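Local coordinates for pullulanase (PDB 2YOC), which hydrolyses the alpha-1,6-glucosidic linkages of pullulan and alpha-dextrins and belongs to the proteins exported by type 2 secretion systems, at residues Y189-S194 against F204-L209; T249-A254 against S262-Q267; R723-V728 against I798-A803; L780-M785 against A792-E797. All coordinates share one frame; numbering follows the deposited sequence.

In the fold
The four contacts form two pairs at distant places in one chain. Contacts 1 and 2 lie in the N2 domain, their centres about 11 Å apart, and both reach the same sheet: strands 185-191 and 248-254 are neighbours, and Ile-252 of contact 2 touches Tyr-189 and Phe-204 of contact 1. Contacts 3 and 4 lie about 13 Å apart between centres, with contact 4 nested in the loop that contact 3 closes; Ile-798 packs on Met-785 and Lys-793, near a sulfate ion. Some 57 Å separates the centres of contacts 1 and 3. Contact 3 uses the helix following barrel strand 718-720; in this enzyme family the active site sits at the C-terminal ends of the barrel strands.

Contact 1: residues Y189-S194 against F204-L209; sequences YYSHSS and FTDRYL
The backbone N of Tyr-190 donates to the carbonyl O of Arg-207 at 3.0 Å, the single hydrogen bond between residues 189-194 and 204-209. The same oxygen, Arg-207 O, also receives a CA-H...O contact from Tyr-189 CA at 3.4 Å. Around this junction two tyrosines meet two residues of the loop, each through the face of a ring. CB of Tyr-208 stands over the centre of the Tyr-189 ring, 3.5 Å from its centroid and 5° from the normal, a nearly ideal CH-pi approach. From there the two side chains run side by side, pointing the same way, with their rings inclined by 34°; Tyr-208 CD1 reaches Tyr-189 CE2 at 3.4 Å. Phe-204 adds its CB against Tyr-189 CE2 at 3.8 Å.

Arg-207 CB lies over one face of the Tyr-190 ring, 3.7 Å from the centroid. Farther out, Tyr-190 OH lies 3.3 Å above the guanidinium plane of Arg-207, toward its rim, in a position that makes no hydrogen bond with NE. Leu-209 brings CD2 to within 4.0 Å of Tyr-190 CE1.

The phenol groups find partners outside the two segments: Tyr-189 OH bonds to Arg-187, two residues back on its own strand and also in cation-pi contact with the Tyr-208 ring, and Tyr-208 OH bonds to Asp-20. The chemistry thus implies that the loop is laid on an outermost strand of the sheet mainly by ring faces and C-H groups, with one backbone bond between the segments and another from Leu-209 to Leu-188 of the same strand.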
loop_
_atom_site.group_PDB
_atom_site.type_symbol
_atom_site.label_atom_id
_atom_site.label_comp_id
_atom_site.label_asym_id
_atom_site.label_seq_id
_atom_site.Cartn_x
_atom_site.Cartn_y
_atom_site.Cartn_z
ATOM N N TYR B 189 34.478 3.661 46.960
ATOM C CA TYR B 189 34.614 4.205 48.308
ATOM C C TYR B 189 33.310 3.974 49.061
ATOM O O TYR B 189 32.240 3.959 48.443
ATOM C CB TYR B 189 34.961 5.711 48.260
ATOM C CG TYR B 189 36.420 5.984 47.940
ATOM C CD1 TYR B 189 36.910 5.845 46.639
ATOM C CD2 TYR B 189 37.319 6.349 48.941
ATOM C CE1 TYR B 189 38.257 6.065 46.345
ATOM C CE2 TYR B 189 38.666 6.576 48.659
ATOM C CZ TYR B 189 39.134 6.425 47.359
ATOM O OH TYR B 189 40.466 6.653 47.087
ATOM N N TYR B 190 33.398 3.780 50.390
ATOM C CA TYR B 190 32.238 3.530 51.251
ATOM C C TYR B 190 32.404 4.096 52.667
ATOM O O TYR B 190 33.521 4.221 53.155
ATOM C CB TYR B 190 31.909 2.020 51.296
ATOM C CG TYR B 190 33.048 1.149 51.792
ATOM C CD1 TYR B 190 34.030 0.683 50.916
ATOM C CD2 TYR B 190 33.140 0.778 53.133
ATOM C CE1 TYR B 190 35.097 -0.097 51.368
ATOM C CE2 TYR B 190 34.180 -0.038 53.589
ATOM C CZ TYR B 190 35.158 -0.471 52.701
ATOM O OH TYR B 190 36.202 -1.253 53.134
ATOM N N SER B 191 31.280 4.443 53.315
ATOM C CA SER B 191 31.197 4.944 54.690
ATOM C C SER B 191 29.883 4.497 55.303
ATOM O O SER B 191 28.801 4.758 54.749
ATOM C CB SER B 191 31.333 6.464 54.763
ATOM O OG SER B 191 31.310 6.934 56.104
ATOM N N HIS B 192 29.989 3.788 56.437
ATOM C CA HIS B 192 28.830 3.254 57.117
ATOM C C HIS B 192 27.954 4.335 57.713
ATOM O O HIS B 192 26.745 4.348 57.442
ATOM C CB HIS B 192 29.279 2.266 58.193
ATOM C CG HIS B 192 28.157 1.674 58.998
ATOM N ND1 HIS B 192 27.729 2.261 60.185
ATOM C CD2 HIS B 192 27.445 0.540 58.787
ATOM C CE1 HIS B 192 26.754 1.486 60.634
ATOM N NE2 HIS B 192 26.559 0.431 59.836
ATOM N N SER B 193 28.562 5.234 58.521
ATOM C CA SER B 193 27.809 6.239 59.249
ATOM C C SER B 193 27.934 7.678 58.783
ATOM O O SER B 193 27.266 8.559 59.348
ATOM C CB SER B 193 28.106 6.118 60.732
ATOM O OG SER B 193 27.653 4.865 61.224
ATOM N N SER B 194 28.759 7.922 57.737
ATOM C CA SER B 194 28.990 9.270 57.199
ATOM C C SER B 194 28.941 9.299 55.668
ATOM O O SER B 194 28.814 8.251 55.035
ATOM C CB SER B 194 30.341 9.799 57.675
ATOM O OG SER B 194 30.721 9.308 58.952
ATOM N N PHE B 204 40.565 11.827 49.983
ATOM C CA PHE B 204 39.527 10.827 50.150
ATOM C C PHE B 204 40.172 9.717 50.939
ATOM O O PHE B 204 40.878 8.855 50.398
ATOM C CB PHE B 204 38.934 10.381 48.803
ATOM C CG PHE B 204 38.131 11.483 48.137
ATOM C CD1 PHE B 204 38.759 12.474 47.390
ATOM C CD2 PHE B 204 36.749 11.540 48.271
ATOM C CE1 PHE B 204 38.017 13.496 46.789
ATOM C CE2 PHE B 204 36.009 12.562 47.663
ATOM C CZ PHE B 204 36.644 13.531 46.928
ATOM N N THR B 205 39.998 9.845 52.265
ATOM C CA THR B 205 40.516 8.999 53.346
ATOM C C THR B 205 39.611 7.790 53.693
ATOM O O THR B 205 40.088 6.849 54.346
ATOM C CB THR B 205 40.708 9.868 54.570
ATOM O OG1 THR B 205 39.468 10.537 54.821
ATOM C CG2 THR B 205 41.810 10.881 54.383
ATOM N N ASP B 206 38.303 7.842 53.292
ATOM C CA ASP B 206 37.315 6.773 53.506
ATOM C C ASP B 206 37.781 5.482 52.863
ATOM O O ASP B 206 38.459 5.498 51.836
ATOM C CB ASP B 206 35.937 7.126 52.929
ATOM C CG ASP B 206 35.304 8.387 53.455
ATOM O OD1 ASP B 206 34.750 8.343 54.576
ATOM O OD2 ASP B 206 35.124 9.329 52.659
ATOM N N ARG B 207 37.418 4.359 53.469
ATOM C CA ARG B 207 37.756 3.020 52.997
ATOM C C ARG B 207 37.278 2.855 51.524
ATOM O O ARG B 207 36.298 3.483 51.129
ATOM C CB ARG B 207 37.015 1.999 53.882
ATOM C CG ARG B 207 37.487 1.830 55.337
ATOM C CD ARG B 207 37.830 0.374 55.664
ATOM N NE ARG B 207 38.890 -0.138 54.782
ATOM C CZ ARG B 207 39.495 -1.319 54.906
ATOM N NH1 ARG B 207 39.161 -2.145 55.893
ATOM N NH2 ARG B 207 40.435 -1.683 54.042
ATOM N N TYR B 208 37.958 2.035 50.720
ATOM C CA TYR B 208 37.529 1.815 49.337
ATOM C C TYR B 208 37.828 0.402 48.911
ATOM O O TYR B 208 38.404 -0.354 49.690
ATOM C CB TYR B 208 38.159 2.825 48.350
ATOM C CG TYR B 208 39.672 2.840 48.338
ATOM C CD1 TYR B 208 40.388 3.656 49.211
ATOM C CD2 TYR B 208 40.393 2.022 47.471
ATOM C CE1 TYR B 208 41.781 3.658 49.222
ATOM C CE2 TYR B 208 41.790 2.034 47.455
ATOM C CZ TYR B 208 42.482 2.851 48.337
ATOM O OH TYR B 208 43.861 2.861 48.364
ATOM N N LEU B 209 37.436 0.050 47.673
ATOM C CA LEU B 209 37.737 -1.224 47.024
ATOM C C LEU B 209 38.256 -0.890 45.621
ATOM O O LEU B 209 37.752 0.049 44.980
ATOM C CB LEU B 209 36.514 -2.134 46.879
ATOM C CG LEU B 209 35.609 -2.448 48.064
ATOM C CD1 LEU B 209 34.452 -3.295 47.598
ATOM C CD2 LEU B 209 36.343 -3.179 49.173
#

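Contact 2: residues T249-A254 against S262-Q267; sequences TVAIAA and SATQVQ
Thr-249 and Val-266 cross at about a right angle near the start of one strand and the end of the other, Thr-249 OG1 meeting Val-266 CB at 3.4 Å. The threonine turns that hydroxyl between its backbone N and carbonyl carbon (chi1 59°), which directs it at the valine, while Val-266 also rests on Leu-188 and Trp-169.

Farther along, the side chains sort onto two faces. On one, Ala-251 CB meets Thr-264 CG2 at 4.0 Å. Thr-264 sets its OG1 anti to the backbone N, which leaves the methyl for the alanine; the hydroxyl is hydrogen-bonded elsewhere, to Ala-163 O and Glu-166 N. Both side chains also touch Trp-177 and Ala-167 of the adjoining strand 167-169. On the other, Ala-263 receives two branched neighbours on its CB: CG1 of Ile-252 at 4.0 Å and CG1 of Val-250 at 4.3 Å.

Backbone bonds hold these orientations in register. Ala-251 and Thr-264 form one hydrogen-bonded pair, with Ala-251 N to Thr-264 O at 2.9 Å and Thr-264 N to Ala-251 O at 3.0 Å. Ala-253 and Ser-262 form another, and between them Ile-252 faces Ala-263 as a non-hydrogen-bonded pair. The strand axes run at 149°, antiparallel with a marked twist. This is a beta hairpin inside a mixed sheet, flanked by strands 185-191 and 167-169, consistent with the E-set character of the pullulanase N2 domain.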
loop_
_atom_site.group_PDB
_atom_site.type_symbol
_atom_site.label_atom_id
_atom_site.label_comp_id
_atom_site.label_asym_id
_atom_site.label_seq_id
_atom_site.Cartn_x
_atom_site.Cartn_y
_atom_site.Cartn_z
ATOM N N THR B 249 27.970 4.281 49.420
ATOM C CA THR B 249 28.979 3.841 48.466
ATOM C C THR B 249 29.066 4.948 47.415
ATOM O O THR B 249 28.051 5.553 47.051
ATOM C CB THR B 249 28.673 2.495 47.797
ATOM O OG1 THR B 249 27.432 2.585 47.103
ATOM C CG2 THR B 249 28.708 1.332 48.759
ATOM N N VAL B 250 30.270 5.225 46.943
ATOM C CA VAL B 250 30.490 6.269 45.952
ATOM C C VAL B 250 31.525 5.741 44.954
ATOM O O VAL B 250 32.577 5.231 45.379
ATOM C CB VAL B 250 30.944 7.594 46.635
ATOM C CG1 VAL B 250 31.598 8.544 45.648
ATOM C CG2 VAL B 250 29.786 8.283 47.344
ATOM N N ALA B 251 31.226 5.855 43.637
ATOM C CA ALA B 251 32.170 5.435 42.613
ATOM C C ALA B 251 33.135 6.579 42.294
ATOM O O ALA B 251 32.703 7.703 42.003
ATOM C CB ALA B 251 31.433 4.997 41.378
ATOM N N ILE B 252 34.445 6.314 42.441
ATOM C CA ILE B 252 35.459 7.336 42.206
ATOM C C ILE B 252 36.430 6.996 41.082
ATOM O O ILE B 252 37.009 5.896 41.050
ATOM C CB ILE B 252 36.147 7.880 43.501
ATOM C CG1 ILE B 252 35.085 8.400 44.485
ATOM C CG2 ILE B 252 37.135 8.997 43.145
ATOM C CD1 ILE B 252 35.551 9.046 45.761
ATOM N N ALA B 253 36.586 7.970 40.152
ATOM C CA ALA B 253 37.513 7.940 39.022
ATOM C C ALA B 253 38.584 9.033 39.235
ATOM O O ALA B 253 38.266 10.214 39.476
ATOM C CB ALA B 253 36.775 8.131 37.696
ATOM N N ALA B 254 39.859 8.605 39.202
ATOM C CA ALA B 254 41.008 9.475 39.405
ATOM C C ALA B 254 42.128 9.223 38.404
ATOM O O ALA B 254 42.215 8.149 37.780
ATOM C CB ALA B 254 41.532 9.324 40.824
ATOM N N SER B 262 36.064 12.248 38.669
ATOM C CA SER B 262 34.642 12.082 38.972
ATOM C C SER B 262 34.389 11.285 40.256
ATOM O O SER B 262 35.121 10.342 40.581
ATOM C CB SER B 262 33.946 11.387 37.799
ATOM O OG SER B 262 32.662 11.931 37.534
ATOM N N ALA B 263 33.319 11.674 40.959
ATOM C CA ALA B 263 32.792 11.055 42.171
ATOM C C ALA B 263 31.260 11.091 42.031
ATOM O O ALA B 263 30.680 12.170 41.865
ATOM C CB ALA B 263 33.247 11.829 43.404
ATOM N N THR B 264 30.619 9.914 42.015
ATOM C CA THR B 264 29.165 9.786 41.825
ATOM C C THR B 264 28.550 8.787 42.816
ATOM O O THR B 264 29.243 7.877 43.288
ATOM C CB THR B 264 28.854 9.421 40.342
ATOM O OG1 THR B 264 27.511 9.780 40.007
ATOM C CG2 THR B 264 29.121 7.947 40.015
ATOM N N GLN B 265 27.240 8.942 43.105
ATOM C CA GLN B 265 26.501 8.033 43.983
ATOM C C GLN B 265 26.184 6.743 43.216
ATOM O O GLN B 265 26.253 6.722 41.978
ATOM C CB GLN B 265 25.227 8.681 44.536
ATOM C CG GLN B 265 25.475 9.822 45.512
ATOM C CD GLN B 265 24.282 10.061 46.410
ATOM O OE1 GLN B 265 23.512 11.028 46.258
ATOM N NE2 GLN B 265 24.100 9.182 47.395
ATOM N N VAL B 266 25.891 5.653 43.948
ATOM C CA VAL B 266 25.648 4.346 43.326
ATOM C C VAL B 266 24.194 3.890 43.475
ATOM O O VAL B 266 23.632 3.920 44.575
ATOM C CB VAL B 266 26.654 3.280 43.864
ATOM C CG1 VAL B 266 26.519 1.946 43.128
ATOM C CG2 VAL B 266 28.094 3.779 43.812
ATOM N N GLN B 267 23.613 3.445 42.366
ATOM C CA GLN B 267 22.278 2.862 42.276
ATOM C C GLN B 267 22.461 1.354 42.536
ATOM O O GLN B 267 23.141 0.664 41.765
ATOM C CB GLN B 267 21.663 3.159 40.895
ATOM C CG GLN B 267 21.183 4.616 40.762
ATOM C CD GLN B 267 20.414 4.899 39.486
ATOM O OE1 GLN B 267 19.416 4.247 39.147
ATOM N NE2 GLN B 267 20.813 5.948 38.806
#

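Contact 3: residues R723-V728 against I798-A803; sequences RLRDSV and IDYNGA. With SO4 (sulfate ion), chain R.
Tyr-800 reaches from a tight hairpin to helix 722-729, where its OH donates to Asp-726 OD2 at 2.5 Å. Chi1 of 174° puts CG anti to the backbone N, on the side facing the helix. OD2 lies in the ring plane at its edge, yet the hydroxyl approaches from above the carboxylate plane. The other oxygen, Asp-726 OD1, is gripped side-on by Arg-725, whose NE and NH2 each stand 3.0 Å from OD1 on the same face of the carboxylate; Arg-725 NH1 bonds to Tyr-817.

Arg-723 CG lies over one face of the Tyr-800 ring, offset toward its rim, 3.9 Å from the centroid, a CH-pi contact. A bend at chi2 (87°) keeps CD beside the ring, and farther out NH1 comes to 3.3 Å from Tyr-800 CD2, with guanidinium and ring planes 36° apart. Arg-723 NE and NH2 bond to the carbonyls of Gly-805 and Pro-804.

Asp-799 OD2 accepts from Gly-802 N at 2.9 Å, an Asx motif. Asp-799 N bonds weakly to a sulfate ion, probably from the crystallisation liquor. The arrangement is a type I' hairpin, Tyr-800 to Ala-803, docked on the helix that follows the sixth strand of an eight-stranded (beta/alpha) barrel.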
loop_
_atom_site.group_PDB
_atom_site.type_symbol
_atom_site.label_atom_id
_atom_site.label_comp_id
_atom_site.label_asym_id
_atom_site.label_seq_id
_atom_site.Cartn_x
_atom_site.Cartn_y
_atom_site.Cartn_z
ATOM N N ARG B 723 -8.795 2.114 19.110
ATOM C CA ARG B 723 -9.117 2.104 17.694
ATOM C C ARG B 723 -10.562 2.425 17.416
ATOM O O ARG B 723 -10.832 3.372 16.680
ATOM C CB ARG B 723 -8.738 0.775 17.043
ATOM C CG ARG B 723 -7.268 0.647 16.722
ATOM C CD ARG B 723 -6.543 0.118 17.904
ATOM N NE ARG B 723 -5.231 -0.391 17.564
ATOM C CZ ARG B 723 -4.122 0.015 18.152
ATOM N NH1 ARG B 723 -4.163 0.954 19.084
ATOM N NH2 ARG B 723 -2.960 -0.526 17.825
ATOM N N LEU B 724 -11.504 1.636 17.961
ATOM C CA LEU B 724 -12.932 1.895 17.727
ATOM C C LEU B 724 -13.308 3.189 18.438
ATOM O O LEU B 724 -14.000 4.020 17.850
ATOM C CB LEU B 724 -13.790 0.712 18.193
ATOM C CG LEU B 724 -15.303 0.851 18.130
ATOM C CD1 LEU B 724 -15.945 -0.444 17.685
ATOM C CD2 LEU B 724 -15.876 1.254 19.483
ATOM N N ARG B 725 -12.777 3.382 19.669
ATOM C CA ARG B 725 -13.016 4.528 20.536
ATOM C C ARG B 725 -12.893 5.818 19.799
ATOM O O ARG B 725 -13.854 6.574 19.748
ATOM C CB ARG B 725 -12.061 4.505 21.716
ATOM C CG ARG B 725 -12.279 5.661 22.663
ATOM C CD ARG B 725 -11.049 5.874 23.495
ATOM N NE ARG B 725 -9.964 6.485 22.730
ATOM C CZ ARG B 725 -8.687 6.455 23.093
ATOM N NH1 ARG B 725 -8.313 5.785 24.177
ATOM N NH2 ARG B 725 -7.768 7.059 22.353
ATOM N N ASP B 726 -11.736 6.042 19.181
ATOM C CA ASP B 726 -11.424 7.253 18.430
ATOM C C ASP B 726 -12.222 7.392 17.134
ATOM O O ASP B 726 -12.521 8.510 16.721
ATOM C CB ASP B 726 -9.914 7.337 18.175
ATOM C CG ASP B 726 -9.080 7.824 19.356
ATOM O OD1 ASP B 726 -9.665 8.268 20.371
ATOM O OD2 ASP B 726 -7.857 7.825 19.241
ATOM N N SER B 727 -12.586 6.269 16.506
ATOM C CA SER B 727 -13.347 6.292 15.260
ATOM C C SER B 727 -14.761 6.715 15.480
ATOM O O SER B 727 -15.271 7.518 14.715
ATOM C CB SER B 727 -13.305 4.930 14.586
ATOM O OG SER B 727 -11.957 4.608 14.287
ATOM N N VAL B 728 -15.389 6.185 16.539
ATOM C CA VAL B 728 -16.774 6.475 16.907
ATOM C C VAL B 728 -16.896 7.856 17.578
ATOM O O VAL B 728 -17.768 8.633 17.199
ATOM C CB VAL B 728 -17.405 5.318 17.731
ATOM C CG1 VAL B 728 -18.895 5.531 17.967
ATOM C CG2 VAL B 728 -17.178 3.971 17.043
ATOM N N ILE B 798 -4.569 -2.796 8.708
ATOM C CA ILE B 798 -5.367 -1.547 8.727
ATOM C C ILE B 798 -4.670 -0.637 9.666
ATOM O O ILE B 798 -4.500 -0.995 10.819
ATOM C CB ILE B 798 -6.838 -1.767 9.178
ATOM C CG1 ILE B 798 -7.613 -2.639 8.207
ATOM C CG2 ILE B 798 -7.574 -0.445 9.496
ATOM C CD1 ILE B 798 -7.885 -2.061 6.805
ATOM N N ASP B 799 -4.233 0.515 9.199
ATOM C CA ASP B 799 -3.484 1.478 10.031
ATOM C C ASP B 799 -4.331 2.172 11.113
ATOM O O ASP B 799 -5.524 2.399 10.925
ATOM C CB ASP B 799 -2.800 2.511 9.114
ATOM C CG ASP B 799 -2.190 3.691 9.813
ATOM O OD1 ASP B 799 -2.936 4.665 10.091
ATOM O OD2 ASP B 799 -0.978 3.639 10.103
ATOM N N TYR B 800 -3.685 2.515 12.229
ATOM C CA TYR B 800 -4.231 3.334 13.301
ATOM C C TYR B 800 -3.132 4.248 13.816
ATOM O O TYR B 800 -2.421 3.905 14.764
ATOM C CB TYR B 800 -4.866 2.514 14.421
ATOM C CG TYR B 800 -5.300 3.379 15.589
ATOM C CD1 TYR B 800 -6.396 4.236 15.484
ATOM C CD2 TYR B 800 -4.624 3.331 16.806
ATOM C CE1 TYR B 800 -6.800 5.031 16.561
ATOM C CE2 TYR B 800 -5.004 4.136 17.879
ATOM C CZ TYR B 800 -6.100 4.974 17.758
ATOM O OH TYR B 800 -6.486 5.727 18.839
ATOM N N ASN B 801 -2.961 5.396 13.155
ATOM C CA ASN B 801 -1.940 6.397 13.497
ATOM C C ASN B 801 -0.517 5.817 13.499
ATOM O O ASN B 801 0.269 6.095 14.423
ATOM C CB ASN B 801 -2.246 7.089 14.846
ATOM C CG ASN B 801 -3.644 7.630 15.047
ATOM O OD1 ASN B 801 -4.380 7.916 14.099
ATOM N ND2 ASN B 801 -4.006 7.845 16.313
ATOM N N GLY B 802 -0.213 5.002 12.489
ATOM C CA GLY B 802 1.110 4.400 12.360
ATOM C C GLY B 802 1.203 3.006 12.937
ATOM O O GLY B 802 2.115 2.236 12.608
ATOM N N ALA B 803 0.238 2.664 13.781
ATOM C CA ALA B 803 0.155 1.365 14.423
ATOM C C ALA B 803 -0.753 0.392 13.666
ATOM O O ALA B 803 -1.693 0.828 12.977
ATOM C CB ALA B 803 -0.359 1.538 15.847
HETATM S S SO4 R . -5.411 0.982 5.176
HETATM O O1 SO4 R . -5.101 1.915 6.293
HETATM O O2 SO4 R . -4.814 -0.318 5.430
HETATM O O3 SO4 R . -4.826 1.483 3.935
HETATM O O4 SO4 R . -6.895 0.844 5.022
#

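Contact 4: residues L780-M785 against A792-E797; sequences LADFVM and AKKGSE
Leu-780 opens the contact with its carbonyl, whose O meets Gly-795 CA at 3.4 Å in a CA-H...O contact; Gly-795 has no side chain to hold the two backbones apart. The Leu-780 side chain turns away, to Val-958 of helix 955-961. The carbonyl O of Ala-781 then takes two donors from one residue, Ser-796: the backbone N at 3.1 Å and OG at 2.9 Å. Ser-796 can do both because its OG sits between its backbone N and carbonyl carbon (chi1 49°), close to its own N-H. The double grip ties the loop to the short 3-10 turn 795-797, which is braced by Glu-797: its OE1 accepts from Lys-794 N at 3.1 Å.

Asp-782 sends OD2 to a salt bridge with Lys-713. Its OD1 lies 4.8 Å from Lys-794 NZ, a separation at which opposite charges may attract weakly without contact, and that amine bonds to His-1074, apparently of the C-terminal histidine tag. Phe-783 aims its ring away, onto Met-959, Val-962 and Phe-964.

Val-784 rests its CG1 on Ala-792 CB at 4.2 Å, and it also touches Tyr-1072. Met-785, here selenomethionine, pairs with Lys-793 through two backbone bonds: Met-785 N to Lys-793 O at 2.8 Å and Lys-793 N to Met-785 O, also at 2.8 Å. Its CE reaches back toward Gly-795. The whole is a short two-stranded antiparallel hairpin, strands 784-786 and 792-794, continued at its open end by the two hydrogen bonds from Ser-796 to Ala-781 O.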
loop_
_atom_site.group_PDB
_atom_site.type_symbol
_atom_site.label_atom_id
_atom_site.label_comp_id
_atom_site.label_asym_id
_atom_site.label_seq_id
_atom_site.Cartn_x
_atom_site.Cartn_y
_atom_site.Cartn_z
ATOM N N LEU B 780 -9.145 -7.862 15.878
ATOM C CA LEU B 780 -8.208 -8.963 15.667
ATOM C C LEU B 780 -7.137 -8.684 14.615
ATOM O O LEU B 780 -7.417 -8.080 13.598
ATOM C CB LEU B 780 -8.973 -10.254 15.341
ATOM C CG LEU B 780 -10.039 -10.681 16.359
ATOM C CD1 LEU B 780 -10.832 -11.876 15.857
ATOM C CD2 LEU B 780 -9.437 -11.005 17.703
ATOM N N ALA B 781 -5.927 -9.145 14.846
ATOM C CA ALA B 781 -4.809 -8.949 13.942
ATOM C C ALA B 781 -4.941 -9.761 12.670
ATOM O O ALA B 781 -4.362 -9.388 11.658
ATOM C CB ALA B 781 -3.524 -9.335 14.649
ATOM N N ASP B 782 -5.646 -10.882 12.715
ATOM C CA ASP B 782 -5.730 -11.770 11.560
ATOM C C ASP B 782 -7.049 -11.758 10.773
ATOM O O ASP B 782 -7.156 -12.408 9.715
ATOM C CB ASP B 782 -5.257 -13.205 11.907
ATOM C CG ASP B 782 -3.839 -13.249 12.404
ATOM O OD1 ASP B 782 -2.961 -12.617 11.759
ATOM O OD2 ASP B 782 -3.610 -13.851 13.477
ATOM N N PHE B 783 -8.035 -11.002 11.284
ATOM C CA PHE B 783 -9.346 -10.855 10.676
ATOM C C PHE B 783 -9.228 -10.124 9.332
ATOM O O PHE B 783 -8.736 -8.997 9.282
ATOM C CB PHE B 783 -10.296 -10.118 11.630
ATOM C CG PHE B 783 -11.716 -10.066 11.124
ATOM C CD1 PHE B 783 -12.593 -11.117 11.365
ATOM C CD2 PHE B 783 -12.162 -8.986 10.369
ATOM C CE1 PHE B 783 -13.903 -11.076 10.880
ATOM C CE2 PHE B 783 -13.463 -8.943 9.887
ATOM C CZ PHE B 783 -14.335 -9.977 10.165
ATOM N N VAL B 784 -9.679 -10.775 8.254
ATOM C CA VAL B 784 -9.621 -10.253 6.891
ATOM C C VAL B 784 -10.897 -9.483 6.559
ATOM O O VAL B 784 -12.015 -9.985 6.763
ATOM C CB VAL B 784 -9.311 -11.354 5.827
ATOM C CG1 VAL B 784 -9.010 -10.737 4.473
ATOM C CG2 VAL B 784 -8.153 -12.248 6.260
HETATM N N MSE B 785 -10.724 -8.266 6.028
HETATM C CA MSE B 785 -11.861 -7.457 5.637
HETATM C C MSE B 785 -11.613 -6.648 4.352
HETATM O O MSE B 785 -10.485 -6.596 3.864
HETATM C CB MSE B 785 -12.399 -6.680 6.856
HETATM C CG MSE B 785 -12.546 -5.186 6.677
HETATM SE SE MSE B 785 -12.425 -4.335 8.409
HETATM C CE MSE B 785 -10.512 -4.878 8.820
ATOM N N ALA B 792 -8.502 -6.410 0.156
ATOM C CA ALA B 792 -8.691 -7.379 1.238
ATOM C C ALA B 792 -7.511 -7.204 2.154
ATOM O O ALA B 792 -6.371 -7.278 1.707
ATOM C CB ALA B 792 -8.746 -8.801 0.702
ATOM N N LYS B 793 -7.772 -6.863 3.400
ATOM C CA LYS B 793 -6.708 -6.574 4.355
ATOM C C LYS B 793 -6.942 -7.244 5.695
ATOM O O LYS B 793 -8.081 -7.273 6.183
ATOM C CB LYS B 793 -6.532 -5.042 4.557
ATOM C CG LYS B 793 -6.116 -4.288 3.296
ATOM C CD LYS B 793 -4.982 -3.311 3.545
ATOM C CE LYS B 793 -4.176 -3.015 2.294
ATOM N NZ LYS B 793 -3.199 -4.101 1.967
ATOM N N LYS B 794 -5.848 -7.763 6.306
ATOM C CA LYS B 794 -5.849 -8.344 7.648
ATOM C C LYS B 794 -6.058 -7.173 8.592
ATOM O O LYS B 794 -5.718 -6.042 8.244
ATOM C CB LYS B 794 -4.482 -8.961 7.995
ATOM C CG LYS B 794 -4.253 -10.375 7.518
ATOM C CD LYS B 794 -2.867 -10.797 7.973
ATOM C CE LYS B 794 -2.314 -11.975 7.219
ATOM N NZ LYS B 794 -0.852 -12.138 7.436
ATOM N N GLY B 795 -6.559 -7.444 9.782
ATOM C CA GLY B 795 -6.766 -6.397 10.773
ATOM C C GLY B 795 -5.508 -5.620 11.115
ATOM O O GLY B 795 -5.558 -4.397 11.272
ATOM N N SER B 796 -4.374 -6.340 11.211
ATOM C CA SER B 796 -3.059 -5.780 11.513
ATOM C C SER B 796 -2.566 -4.879 10.385
ATOM O O SER B 796 -1.746 -3.999 10.633
ATOM C CB SER B 796 -2.050 -6.890 11.789
ATOM O OG SER B 796 -2.050 -7.924 10.808
ATOM N N GLU B 797 -3.083 -5.082 9.152
ATOM C CA GLU B 797 -2.720 -4.316 7.959
ATOM C C GLU B 797 -3.489 -2.991 7.894
ATOM O O GLU B 797 -3.146 -2.181 7.045
ATOM C CB GLU B 797 -2.975 -5.146 6.681
ATOM C CG GLU B 797 -1.833 -6.021 6.224
ATOM C CD GLU B 797 -2.232 -7.207 5.366
ATOM O OE1 GLU B 797 -3.290 -7.146 4.697
ATOM O OE2 GLU B 797 -1.473 -8.203 5.354
#